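Local coordinates for pyruvate kinase 1 (Trypanosoma brucei brucei, PDB 4KCT) that transfers phosphate from phosphoenolpyruvate to ADP, yielding pyruvate and ATP, and has an intrinsic oxaloacetate decarboxylase activity, at the interface of chains A and B. Residues are numbered along the deposited sequence; one frame, centred on the assembly and turned at random. Chains: chain A/B, Pyruvate kinase 1.

The interface of chains A and B. Residues chain A 7, 10-12, 322, 357; chain B 277, 280-281.
B:Met280 reaches out from helix 275-289 of chain B and ends between A:Leu10, A:Leu322 and A:Ala357 of chain A. Its chain runs extended as far as the sulphur, then bends at chi3 (-43°), which turns the terminal methyl CE towards A:Leu10 and A:Ala357. CE meets the CD1 methyl of A:Leu10 at 3.6 Å and, a little farther off, the CB methyl of A:Ala357 at 3.9 Å. The thioether sulphur is touched at the bend by a branch tip of A:Leu322, from the end of helix 311-323, with CD1 3.7 Å from SD; the two side chains cross obliquely. A:Leu10 lies aslant B:Met280, its CD1 branch reaching the terminal methyl and also passing near CB, while its own CB faces B:Val277, about one turn back on the helix.

There B:Val277 divides its two methyls. With CG1 anti to the backbone N (chi1 175°), CG1 meets both A:Leu10 CB and the CG2 branch of A:Ile12, each at 4.0 Å, and CG2 points to the CB of A:Ala357. A:Ile12 touches at a methyl tip and A:Ser11 barely takes part, so the packing thins out along this segment.

Towards the polar rim, A:Asn7, near the end of helix 3-8, lies across B:Met280 at about a right angle. Its CB sits 3.7 Å from the B:Met280 backbone O. The backbone carbonyl O of A:Asn7 rests against B:Cys281, 3.5 Å from its CB, with the thiol SG slightly farther away. No polar pair across this patch is close enough for a hydrogen bond, and adhesion here rests on shape and apolar burial. The patch sets helix 275-289 of one subunit against the N-terminal segment of the other, and against A:Leu322 and A:Ala357 of that same subunit; its two-fold twin repeats the grip, probably helping to hold the subunit pair together within the tetramer.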
ATOM      1  N   ASN A   7     -13.149  -8.188  -6.685  1.00 14.93           N
ATOM      2  CA  ASN A   7     -14.443  -8.902  -6.721  1.00 16.93           C
ATOM      3  C   ASN A   7     -15.386  -8.289  -7.749  1.00 17.72           C
ATOM      4  O   ASN A   7     -16.084  -9.005  -8.460  1.00 16.72           O
ATOM      5  CB  ASN A   7     -15.123  -8.895  -5.347  1.00 17.28           C
ATOM      6  CG  ASN A   7     -14.467  -9.838  -4.366  1.00 20.24           C
ATOM      7  OD1 ASN A   7     -13.599 -10.633  -4.740  1.00 19.95           O
ATOM      8  ND2 ASN A   7     -14.835  -9.716  -3.077  1.00 20.48           N
ATOM      9  N   LEU A  10     -15.006  -9.638 -11.254  1.00 22.18           N
ATOM     10  CA  LEU A  10     -15.118 -11.089 -11.542  1.00 22.62           C
ATOM     11  C   LEU A  10     -16.199 -11.327 -12.593  1.00 30.94           C
ATOM     12  O   LEU A  10     -17.175 -10.606 -12.623  1.00 30.91           O
ATOM     13  CB  LEU A  10     -15.482 -11.854 -10.283  1.00 22.07           C
ATOM     14  CG  LEU A  10     -14.434 -11.917  -9.180  1.00 20.98           C
ATOM     15  CD1 LEU A  10     -15.083 -12.430  -7.893  1.00 19.73           C
ATOM     16  CD2 LEU A  10     -13.282 -12.811  -9.618  1.00 21.73           C
ATOM     17  N   SER A  11     -16.009 -12.314 -13.474  1.00 34.37           N
ATOM     18  CA  SER A  11     -17.119 -12.775 -14.358  1.00 33.49           C
ATOM     19  C   SER A  11     -17.355 -14.283 -14.245  1.00 32.57           C
ATOM     20  O   SER A  11     -16.423 -15.059 -14.391  1.00 38.41           O
ATOM     21  CB  SER A  11     -16.835 -12.407 -15.823  1.00 36.55           C
ATOM     22  OG  SER A  11     -17.856 -12.915 -16.688  1.00 40.87           O
ATOM     23  N   ILE A  12     -18.607 -14.691 -14.031  1.00 30.56           N
ATOM     24  CA  ILE A  12     -18.982 -16.120 -14.136  1.00 34.98           C
ATOM     25  C   ILE A  12     -18.905 -16.651 -15.572  1.00 33.56           C
ATOM     26  O   ILE A  12     -19.103 -17.838 -15.818  1.00 40.28           O
ATOM     27  CB  ILE A  12     -20.416 -16.381 -13.594  1.00 35.92           C
ATOM     28  CG1 ILE A  12     -21.472 -15.640 -14.444  1.00 43.30           C
ATOM     29  CG2 ILE A  12     -20.510 -16.005 -12.118  1.00 29.10           C
ATOM     30  CD1 ILE A  12     -22.797 -16.383 -14.631  1.00 42.83           C
ATOM     31  N   LEU A 322      -9.824 -20.257  -1.129  1.00 13.58           N
ATOM     32  CA  LEU A 322      -9.508 -18.811  -1.047  1.00 14.96           C
ATOM     33  C   LEU A 322      -8.749 -18.467   0.232  1.00 15.73           C
ATOM     34  O   LEU A 322      -7.905 -17.562   0.232  1.00 15.14           O
ATOM     35  CB  LEU A 322     -10.792 -17.970  -1.109  1.00 16.96           C
ATOM     36  CG  LEU A 322     -11.562 -18.033  -2.453  1.00 17.98           C
ATOM     37  CD1 LEU A 322     -12.917 -17.316  -2.374  1.00 21.80           C
ATOM     38  CD2 LEU A 322     -10.725 -17.456  -3.583  1.00 21.22           C
ATOM     39  N   ALA A 357     -10.874 -17.507  -9.422  1.00 19.37           N
ATOM     40  CA  ALA A 357     -11.298 -16.249  -8.808  1.00 21.63           C
ATOM     41  C   ALA A 357     -10.233 -15.597  -7.905  1.00 22.55           C
ATOM     42  O   ALA A 357     -10.452 -14.512  -7.362  1.00 24.67           O
ATOM     43  CB  ALA A 357     -12.595 -16.453  -8.028  1.00 23.25           C
TER
ATOM     44  N   VAL B 277     -18.622 -17.391  -7.044  1.00 19.14           N
ATOM     45  CA  VAL B 277     -18.091 -16.243  -7.779  1.00 18.93           C
ATOM     46  C   VAL B 277     -19.143 -15.146  -7.958  1.00 19.47           C
ATOM     47  O   VAL B 277     -18.854 -13.975  -7.770  1.00 18.67           O
ATOM     48  CB  VAL B 277     -17.577 -16.676  -9.165  1.00 22.39           C
ATOM     49  CG1 VAL B 277     -17.139 -15.463  -9.970  1.00 25.20           C
ATOM     50  CG2 VAL B 277     -16.436 -17.669  -9.002  1.00 25.40           C
ATOM     51  N   MET B 280     -19.677 -13.290  -4.502  1.00 15.99           N
ATOM     52  CA  MET B 280     -18.600 -12.351  -4.155  1.00 17.98           C
ATOM     53  C   MET B 280     -18.726 -11.083  -4.979  1.00 17.42           C
ATOM     54  O   MET B 280     -18.576  -9.980  -4.471  1.00 17.45           O
ATOM     55  CB  MET B 280     -17.224 -12.980  -4.427  1.00 20.64           C
ATOM     56  CG  MET B 280     -16.872 -14.091  -3.460  1.00 30.84           C
ATOM     57  SD  MET B 280     -15.332 -14.951  -3.869  1.00 35.06           S
ATOM     58  CE  MET B 280     -15.396 -15.190  -5.612  1.00 32.97           C
ATOM     59  N   CYS B 281     -18.962 -11.259  -6.263  1.00 15.67           N
ATOM     60  CA  CYS B 281     -19.087 -10.147  -7.187  1.00 16.76           C
ATOM     61  C   CYS B 281     -20.333  -9.264  -6.902  1.00 16.81           C
ATOM     62  O   CYS B 281     -20.222  -8.041  -6.771  1.00 16.92           O
ATOM     63  CB  CYS B 281     -19.140 -10.689  -8.613  1.00 18.49           C
ATOM     64  SG  CYS B 281     -19.461  -9.431  -9.883  1.00 22.54           S
TER